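Local coordinates for hypothetical protein, similar to alpha-acetolactate decarboxylase (Staphylococcus aureus subsp. aureus, PDB 1XV2), which probably catalyses the zinc-dependent decarboxylation of alpha-acetolactate to acetoin, at residues N110-V115 with F161-L166; S78-K83 with Q203-F208. All coordinates share one frame; numbering follows the deposited sequence.

Contact 1: residues N110-V115 with F161-L166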
ATOM      1  N   ASN A 110      11.602   2.591  -7.315  1.00 19.53           N
ATOM      2  CA  ASN A 110      11.138   2.623  -5.932  1.00 19.54           C
ATOM      3  C   ASN A 110       9.736   3.247  -5.908  1.00 19.27           C
ATOM      4  O   ASN A 110       9.149   3.461  -4.848  1.00 17.66           O
ATOM      5  CB  ASN A 110      12.084   3.454  -5.061  1.00 19.64           C
ATOM      6  CG  ASN A 110      13.486   2.878  -5.000  1.00 20.62           C
ATOM      7  OD1 ASN A 110      13.678   1.697  -4.700  1.00 19.33           O
ATOM      8  ND2 ASN A 110      14.480   3.718  -5.275  1.00 22.83           N
ATOM      9  N   LEU A 111       9.216   3.533  -7.098  1.00 18.91           N
ATOM     10  CA  LEU A 111       7.896   4.129  -7.261  1.00 18.56           C
ATOM     11  C   LEU A 111       7.019   3.272  -8.158  1.00 18.48           C
ATOM     12  O   LEU A 111       7.509   2.413  -8.894  1.00 16.88           O
ATOM     13  CB  LEU A 111       8.010   5.506  -7.916  1.00 18.57           C
ATOM     14  CG  LEU A 111       8.674   6.650  -7.155  1.00 19.87           C
ATOM     15  CD1 LEU A 111       8.919   7.809  -8.112  1.00 20.03           C
ATOM     16  CD2 LEU A 111       7.791   7.080  -5.997  1.00 17.74           C
ATOM     17  N   PHE A 112       5.717   3.513  -8.085  1.00 16.93           N
ATOM     18  CA  PHE A 112       4.762   2.821  -8.935  1.00 15.40           C
ATOM     19  C   PHE A 112       4.827   3.594 -10.249  1.00 15.08           C
ATOM     20  O   PHE A 112       5.161   4.781 -10.256  1.00 15.18           O
ATOM     21  CB  PHE A 112       3.348   2.947  -8.364  1.00 14.11           C
ATOM     22  CG  PHE A 112       3.015   1.938  -7.304  1.00 11.44           C
ATOM     23  CD1 PHE A 112       2.517   0.689  -7.651  1.00 11.35           C
ATOM     24  CD2 PHE A 112       3.161   2.253  -5.956  1.00 11.26           C
ATOM     25  CE1 PHE A 112       2.160  -0.232  -6.671  1.00 11.21           C
ATOM     26  CE2 PHE A 112       2.809   1.338  -4.968  1.00 11.79           C
ATOM     27  CZ  PHE A 112       2.306   0.096  -5.328  1.00 11.80           C
ATOM     28  N   SER A 113       4.511   2.931 -11.354  1.00 15.60           N
ATOM     29  CA  SER A 113       4.508   3.587 -12.658  1.00 15.66           C
ATOM     30  C   SER A 113       3.552   2.863 -13.592  1.00 15.16           C
ATOM     31  O   SER A 113       3.222   1.696 -13.381  1.00 16.49           O
ATOM     32  CB  SER A 113       5.913   3.598 -13.270  1.00 16.78           C
ATOM     33  OG  SER A 113       6.407   2.280 -13.438  1.00 19.30           O
ATOM     34  N   ALA A 114       3.100   3.564 -14.621  1.00 14.19           N
ATOM     35  CA  ALA A 114       2.190   2.986 -15.590  1.00 14.54           C
ATOM     36  C   ALA A 114       2.874   2.981 -16.948  1.00 15.94           C
ATOM     37  O   ALA A 114       3.680   3.860 -17.244  1.00 15.70           O
ATOM     38  CB  ALA A 114       0.906   3.804 -15.656  1.00 13.27           C
ATOM     39  N   VAL A 115       2.553   1.990 -17.771  1.00 17.58           N
ATOM     40  CA  VAL A 115       3.144   1.902 -19.094  1.00 19.98           C
ATOM     41  C   VAL A 115       2.109   1.613 -20.159  1.00 20.16           C
ATOM     42  O   VAL A 115       1.068   1.003 -19.902  1.00 20.37           O
ATOM     43  CB  VAL A 115       4.216   0.793 -19.178  1.00 20.92           C
ATOM     44  CG1 VAL A 115       5.307   1.048 -18.159  1.00 24.94           C
ATOM     45  CG2 VAL A 115       3.577  -0.567 -18.957  1.00 23.07           C
ATOM     46  N   PHE A 161       1.159  -1.875 -15.099  1.00 13.41           N
ATOM     47  CA  PHE A 161       1.784  -1.094 -14.048  1.00 14.04           C
ATOM     48  C   PHE A 161       3.004  -1.784 -13.475  1.00 14.24           C
ATOM     49  O   PHE A 161       3.120  -3.008 -13.513  1.00 13.59           O
ATOM     50  CB  PHE A 161       0.787  -0.871 -12.913  1.00 14.06           C
ATOM     51  CG  PHE A 161      -0.472  -0.198 -13.342  1.00 14.16           C
ATOM     52  CD1 PHE A 161      -0.504   1.176 -13.552  1.00 15.53           C
ATOM     53  CD2 PHE A 161      -1.631  -0.940 -13.551  1.00 13.89           C
ATOM     54  CE1 PHE A 161      -1.676   1.807 -13.967  1.00 15.64           C
ATOM     55  CE2 PHE A 161      -2.806  -0.322 -13.966  1.00 13.97           C
ATOM     56  CZ  PHE A 161      -2.830   1.055 -14.173  1.00 14.14           C
ATOM     57  N   PHE A 162       3.908  -0.981 -12.936  1.00 14.21           N
ATOM     58  CA  PHE A 162       5.104  -1.500 -12.302  1.00 15.02           C
ATOM     59  C   PHE A 162       4.920  -1.247 -10.816  1.00 15.06           C
ATOM     60  O   PHE A 162       4.568  -0.137 -10.407  1.00 15.44           O
ATOM     61  CB  PHE A 162       6.350  -0.763 -12.789  1.00 15.60           C
ATOM     62  CG  PHE A 162       7.611  -1.204 -12.102  1.00 17.61           C
ATOM     63  CD1 PHE A 162       8.268  -2.365 -12.503  1.00 18.68           C
ATOM     64  CD2 PHE A 162       8.122  -0.480 -11.032  1.00 16.60           C
ATOM     65  CE1 PHE A 162       9.417  -2.801 -11.848  1.00 17.94           C
ATOM     66  CE2 PHE A 162       9.272  -0.907 -10.369  1.00 20.02           C
ATOM     67  CZ  PHE A 162       9.921  -2.073 -10.779  1.00 18.70           C
ATOM     68  N   THR A 163       5.145  -2.281 -10.014  1.00 13.65           N
ATOM     69  CA  THR A 163       5.018  -2.180  -8.569  1.00 13.77           C
ATOM     70  C   THR A 163       6.403  -2.302  -7.942  1.00 14.81           C
ATOM     71  O   THR A 163       7.140  -3.240  -8.240  1.00 13.44           O
ATOM     72  CB  THR A 163       4.122  -3.305  -8.024  1.00 14.51           C
ATOM     73  OG1 THR A 163       2.824  -3.208  -8.625  1.00 12.94           O
ATOM     74  CG2 THR A 163       3.996  -3.207  -6.510  1.00 14.32           C
ATOM     75  N   PRO A 164       6.779  -1.348  -7.073  1.00 16.22           N
ATOM     76  CA  PRO A 164       8.093  -1.385  -6.421  1.00 17.95           C
ATOM     77  C   PRO A 164       8.177  -2.517  -5.401  1.00 19.24           C
ATOM     78  O   PRO A 164       7.171  -2.900  -4.800  1.00 18.73           O
ATOM     79  CB  PRO A 164       8.205   0.007  -5.798  1.00 18.02           C
ATOM     80  CG  PRO A 164       6.784   0.329  -5.462  1.00 17.81           C
ATOM     81  CD  PRO A 164       6.027  -0.143  -6.679  1.00 17.19           C
ATOM     82  N   GLU A 165       9.385  -3.044  -5.211  1.00 19.20           N
ATOM     83  CA  GLU A 165       9.632  -4.166  -4.308  1.00 18.30           C
ATOM     84  C   GLU A 165       8.841  -4.213  -3.002  1.00 18.40           C
ATOM     85  O   GLU A 165       8.128  -5.179  -2.747  1.00 18.18           O
ATOM     86  CB  GLU A 165      11.129  -4.261  -3.982  1.00 19.77           C
ATOM     87  CG  GLU A 165      11.553  -5.624  -3.457  1.00 20.36           C
ATOM     88  CD  GLU A 165      13.028  -5.689  -3.084  1.00 23.06           C
ATOM     89  OE1 GLU A 165      13.868  -5.166  -3.849  1.00 21.85           O
ATOM     90  OE2 GLU A 165      13.348  -6.275  -2.027  1.00 24.56           O
ATOM     91  N   LEU A 166       8.975  -3.185  -2.171  1.00 19.17           N
ATOM     92  CA  LEU A 166       8.286  -3.150  -0.882  1.00 20.04           C
ATOM     93  C   LEU A 166       6.777  -3.361  -0.986  1.00 20.62           C
ATOM     94  O   LEU A 166       6.131  -3.764  -0.020  1.00 19.87           O
ATOM     95  CB  LEU A 166       8.566  -1.825  -0.163  1.00 19.46           C
ATOM     96  CG  LEU A 166       7.942  -1.647   1.226  1.00 20.67           C
ATOM     97  CD1 LEU A 166       8.453  -2.726   2.164  1.00 19.48           C
ATOM     98  CD2 LEU A 166       8.282  -0.265   1.772  1.00 19.61           C
TER
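Strands 113-115 and 161-163 run antiparallel, their axes 4.7 Å apart and 150° between their directions, and S113 and F162 form the hydrogen-bonded pair. The bond from F162 N to S113 O is short at 2.8 Å and nearly straight; the return bond from S113 N to F162 O is longer, 3.2 Å, and lands on a carbonyl lone pair. F162 O is touched a second time, by the CA-H of F112. Next along, A114 and F161 make a non-hydrogen-bonded pair, and the A114 methyl rests 3.6 Å from F161 CD1. On the face of the sheet that carries S113 and F162, S113 OG sits in the crowded position between its own N and C (chi1 60°), which brings it 3.1 Å from F162 CB.

The pair belongs to the large antiparallel sheet of the decarboxylase fold; the side chain of F161 is about 9 Å from the zinc, and its strand is hydrogen-bonded through F161 to H176, a zinc ligand. Just past the end of strand 154-163, P164 takes over: its CD stands 3.6 Å from the F112 ring centroid, only 6° off the normal, a CH-pi contact. T163 CG2 runs alongside and reaches F112 CE1 at 3.5 Å. The F112 ring also stacks with F208 and meets F167 edge-to-face. Beyond, the N110 amide turns to the second subunit, where ND2 hydrogen-bonds A222 O.

Contact 2: residues S78-K83 with Q203-F208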
ATOM      1  N   SER A  78      -6.679  -2.209 -11.088  1.00 14.54           N
ATOM      2  CA  SER A  78      -5.706  -1.126 -11.003  1.00 16.33           C
ATOM      3  C   SER A  78      -6.006  -0.208 -12.178  1.00 16.26           C
ATOM      4  O   SER A  78      -6.118  -0.675 -13.315  1.00 17.74           O
ATOM      5  CB  SER A  78      -4.280  -1.668 -11.120  1.00 18.42           C
ATOM      6  OG  SER A  78      -3.999  -2.586 -10.079  1.00 23.44           O
ATOM      7  N   ILE A  79      -6.139   1.091 -11.920  1.00 15.66           N
ATOM      8  CA  ILE A  79      -6.455   2.025 -12.995  1.00 15.44           C
ATOM      9  C   ILE A  79      -5.869   3.417 -12.767  1.00 14.94           C
ATOM     10  O   ILE A  79      -5.525   3.785 -11.648  1.00 13.18           O
ATOM     11  CB  ILE A  79      -7.985   2.145 -13.170  1.00 16.32           C
ATOM     12  CG1 ILE A  79      -8.318   2.633 -14.579  1.00 15.99           C
ATOM     13  CG2 ILE A  79      -8.553   3.114 -12.134  1.00 15.59           C
ATOM     14  CD1 ILE A  79      -9.803   2.565 -14.914  1.00 18.13           C
ATOM     15  N   THR A  80      -5.757   4.191 -13.841  1.00 16.61           N
ATOM     16  CA  THR A  80      -5.209   5.533 -13.736  1.00 17.64           C
ATOM     17  C   THR A  80      -5.639   6.427 -14.889  1.00 18.74           C
ATOM     18  O   THR A  80      -6.044   5.942 -15.948  1.00 17.81           O
ATOM     19  CB  THR A  80      -3.667   5.500 -13.725  1.00 18.27           C
ATOM     20  OG1 THR A  80      -3.158   6.814 -13.463  1.00 18.25           O
ATOM     21  CG2 THR A  80      -3.138   5.027 -15.078  1.00 18.16           C
ATOM     22  N   ASN A  81      -5.577   7.734 -14.658  1.00 21.77           N
ATOM     23  CA  ASN A  81      -5.882   8.719 -15.689  1.00 23.84           C
ATOM     24  C   ASN A  81      -4.511   8.888 -16.321  1.00 23.85           C
ATOM     25  O   ASN A  81      -3.711   9.710 -15.877  1.00 24.02           O
ATOM     26  CB  ASN A  81      -6.336  10.043 -15.074  1.00 27.13           C
ATOM     27  CG  ASN A  81      -7.701   9.950 -14.436  1.00 31.11           C
ATOM     28  OD1 ASN A  81      -8.672   9.542 -15.078  1.00 32.20           O
ATOM     29  ND2 ASN A  81      -7.789  10.332 -13.164  1.00 33.03           N
ATOM     30  N   PHE A  82      -4.239   8.083 -17.342  1.00 25.01           N
ATOM     31  CA  PHE A  82      -2.944   8.093 -18.003  1.00 25.29           C
ATOM     32  C   PHE A  82      -2.504   9.420 -18.600  1.00 25.85           C
ATOM     33  O   PHE A  82      -3.119   9.939 -19.526  1.00 25.23           O
ATOM     34  CB  PHE A  82      -2.893   7.015 -19.087  1.00 24.66           C
ATOM     35  CG  PHE A  82      -1.498   6.677 -19.527  1.00 25.46           C
ATOM     36  CD1 PHE A  82      -0.578   6.169 -18.616  1.00 24.74           C
ATOM     37  CD2 PHE A  82      -1.095   6.881 -20.844  1.00 26.51           C
ATOM     38  CE1 PHE A  82       0.727   5.870 -19.007  1.00 25.23           C
ATOM     39  CE2 PHE A  82       0.207   6.585 -21.246  1.00 24.30           C
ATOM     40  CZ  PHE A  82       1.119   6.079 -20.324  1.00 25.16           C
ATOM     41  N   LYS A  83      -1.416   9.945 -18.050  1.00 27.72           N
ATOM     42  CA  LYS A  83      -0.810  11.193 -18.495  1.00 29.75           C
ATOM     43  C   LYS A  83       0.679  10.878 -18.673  1.00 29.30           C
ATOM     44  O   LYS A  83       1.463  10.971 -17.726  1.00 27.99           O
ATOM     45  CB  LYS A  83      -1.009  12.280 -17.432  1.00 31.90           C
ATOM     46  CG  LYS A  83      -0.243  13.570 -17.684  1.00 35.87           C
ATOM     47  CD  LYS A  83      -0.719  14.283 -18.937  1.00 38.31           C
ATOM     48  CE  LYS A  83       0.137  15.509 -19.218  1.00 39.49           C
ATOM     49  NZ  LYS A  83       1.561  15.129 -19.456  1.00 41.24           N
ATOM     50  N   GLN A 203       4.392   6.730 -17.119  1.00 23.54           N
ATOM     51  CA  GLN A 203       3.862   7.716 -16.188  1.00 23.85           C
ATOM     52  C   GLN A 203       4.310   7.309 -14.790  1.00 23.39           C
ATOM     53  O   GLN A 203       4.045   6.189 -14.351  1.00 24.64           O
ATOM     54  CB  GLN A 203       2.336   7.766 -16.247  1.00 25.83           C
ATOM     55  CG  GLN A 203       1.742   8.812 -15.310  1.00 27.91           C
ATOM     56  CD  GLN A 203       0.226   8.828 -15.312  1.00 28.61           C
ATOM     57  OE1 GLN A 203      -0.394   9.700 -14.705  1.00 31.06           O
ATOM     58  NE2 GLN A 203      -0.381   7.860 -15.991  1.00 29.56           N
ATOM     59  N   ASN A 204       4.999   8.213 -14.100  1.00 21.34           N
ATOM     60  CA  ASN A 204       5.483   7.940 -12.753  1.00 22.37           C
ATOM     61  C   ASN A 204       4.471   8.471 -11.738  1.00 21.72           C
ATOM     62  O   ASN A 204       3.999   9.599 -11.858  1.00 22.30           O
ATOM     63  CB  ASN A 204       6.846   8.604 -12.551  1.00 23.41           C
ATOM     64  CG  ASN A 204       7.839   8.227 -13.640  1.00 24.59           C
ATOM     65  OD1 ASN A 204       8.253   7.071 -13.753  1.00 24.54           O
ATOM     66  ND2 ASN A 204       8.216   9.203 -14.456  1.00 25.97           N
ATOM     67  N   PHE A 205       4.146   7.655 -10.739  1.00 20.31           N
ATOM     68  CA  PHE A 205       3.164   8.033  -9.727  1.00 18.72           C
ATOM     69  C   PHE A 205       3.751   8.573  -8.429  1.00 18.67           C
ATOM     70  O   PHE A 205       4.732   8.051  -7.903  1.00 19.26           O
ATOM     71  CB  PHE A 205       2.245   6.843  -9.417  1.00 16.55           C
ATOM     72  CG  PHE A 205       1.383   6.425 -10.579  1.00 17.47           C
ATOM     73  CD1 PHE A 205       0.436   7.299 -11.109  1.00 15.75           C
ATOM     74  CD2 PHE A 205       1.536   5.170 -11.160  1.00 16.77           C
ATOM     75  CE1 PHE A 205      -0.344   6.928 -12.210  1.00 17.59           C
ATOM     76  CE2 PHE A 205       0.760   4.789 -12.261  1.00 17.58           C
ATOM     77  CZ  PHE A 205      -0.180   5.669 -12.786  1.00 15.75           C
ATOM     78  N   GLU A 206       3.123   9.626  -7.919  1.00 19.53           N
ATOM     79  CA  GLU A 206       3.538  10.264  -6.679  1.00 20.41           C
ATOM     80  C   GLU A 206       2.626   9.762  -5.561  1.00 20.25           C
ATOM     81  O   GLU A 206       3.010   9.734  -4.392  1.00 20.48           O
ATOM     82  CB  GLU A 206       3.410  11.785  -6.813  1.00 23.21           C
ATOM     83  CG  GLU A 206       3.988  12.582  -5.654  1.00 26.63           C
ATOM     84  CD  GLU A 206       3.766  14.076  -5.813  1.00 29.37           C
ATOM     85  OE1 GLU A 206       3.893  14.580  -6.949  1.00 32.22           O
ATOM     86  OE2 GLU A 206       3.475  14.752  -4.804  1.00 31.45           O
ATOM     87  N   THR A 207       1.415   9.361  -5.936  1.00 19.48           N
ATOM     88  CA  THR A 207       0.439   8.865  -4.975  1.00 19.87           C
ATOM     89  C   THR A 207      -0.204   7.548  -5.398  1.00 17.61           C
ATOM     90  O   THR A 207      -0.580   7.368  -6.555  1.00 17.78           O
ATOM     91  CB  THR A 207      -0.688   9.886  -4.749  1.00 19.31           C
ATOM     92  OG1 THR A 207      -0.129  11.114  -4.273  1.00 22.50           O
ATOM     93  CG2 THR A 207      -1.692   9.357  -3.723  1.00 20.14           C
ATOM     94  N   PHE A 208      -0.322   6.642  -4.434  1.00 17.18           N
ATOM     95  CA  PHE A 208      -0.925   5.329  -4.627  1.00 16.21           C
ATOM     96  C   PHE A 208      -2.177   5.311  -3.758  1.00 16.67           C
ATOM     97  O   PHE A 208      -2.087   5.397  -2.534  1.00 16.80           O
ATOM     98  CB  PHE A 208       0.049   4.243  -4.165  1.00 16.14           C
ATOM     99  CG  PHE A 208      -0.519   2.854  -4.196  1.00 15.30           C
ATOM    100  CD1 PHE A 208      -0.840   2.243  -5.400  1.00 15.89           C
ATOM    101  CD2 PHE A 208      -0.710   2.146  -3.013  1.00 15.59           C
ATOM    102  CE1 PHE A 208      -1.346   0.942  -5.425  1.00 17.87           C
ATOM    103  CE2 PHE A 208      -1.215   0.847  -3.030  1.00 14.98           C
ATOM    104  CZ  PHE A 208      -1.532   0.245  -4.237  1.00 15.69           C
TER
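This is a side-chain contact between two sheets, made where strand 77-80 of the mixed sheet runs out into the 81-83 loop and where the chain turns between strands 198-204 and 207-211. At the T80-F205 end the backbones stay well apart, with 9.6 Å between the two CA atoms, and side chains bridge the gap. The chains draw closer at K83 and Q203, 6.3 Å from CA to CA.

T80 and F205 meet tip to tip. T80 OG1, anti to its own backbone N (chi1 -173°), comes up to the edge of the F205 ring, near its plane, 3.1 Å from CE1 and 3.3 Å from CZ. The T80 CB also leans on CZ at 3.6 Å. The hydroxyl's hydrogen bond is to V7 O on the neighbouring strand 7-11, which leaves the oxygen beside the ring carbons held in place from outside the contact.

Q203 works at the other end. Fully extended from CA to the amide, it slides past F82 in the opposite direction, with its amide plane turned 70° from the ring. Its aliphatic part lies against F82 and K83: CB is 3.7 Å from F82 CE1, and CG packs 3.3 Å from K83 O. The amide group itself arrives beside the K83 backbone. F82 is fixed at its own backbone by a hydrogen bond from its N to N36 OD1, and its ring also rests on A114 and K116.

The ring edge that faces T80 carries the slightly positive hydrogens of the phenyl group, so the oxygen's approach there is probably mildly favourable electrostatically, while around Q203 the contact combines aliphatic packing with a polar tip set against main chain.

How the contacts relate
Contacts 1 and 2 have centres about 10 Å apart, on the same side of the chain's centre, and contact 1 is nested within the loop that contact 2 closes: 78-83 comes first, then 110-115, 161-166 and 203-208. Strand 113-118 lies between 154-163 and 198-204 in the large antiparallel sheet, so 110-115 is flanked by one segment from each contact. Probable hydrogen bonds from A114 N to Q203 O and from F205 N to F112 O tie the two together. F161 packs against S78, where the large sheet meets strand 77-80 of the mixed sheet. Both contacts also touch the second subunit, where T207 and F208 pair with a strand of that chain, extending the mixed sheet through the dimer interface.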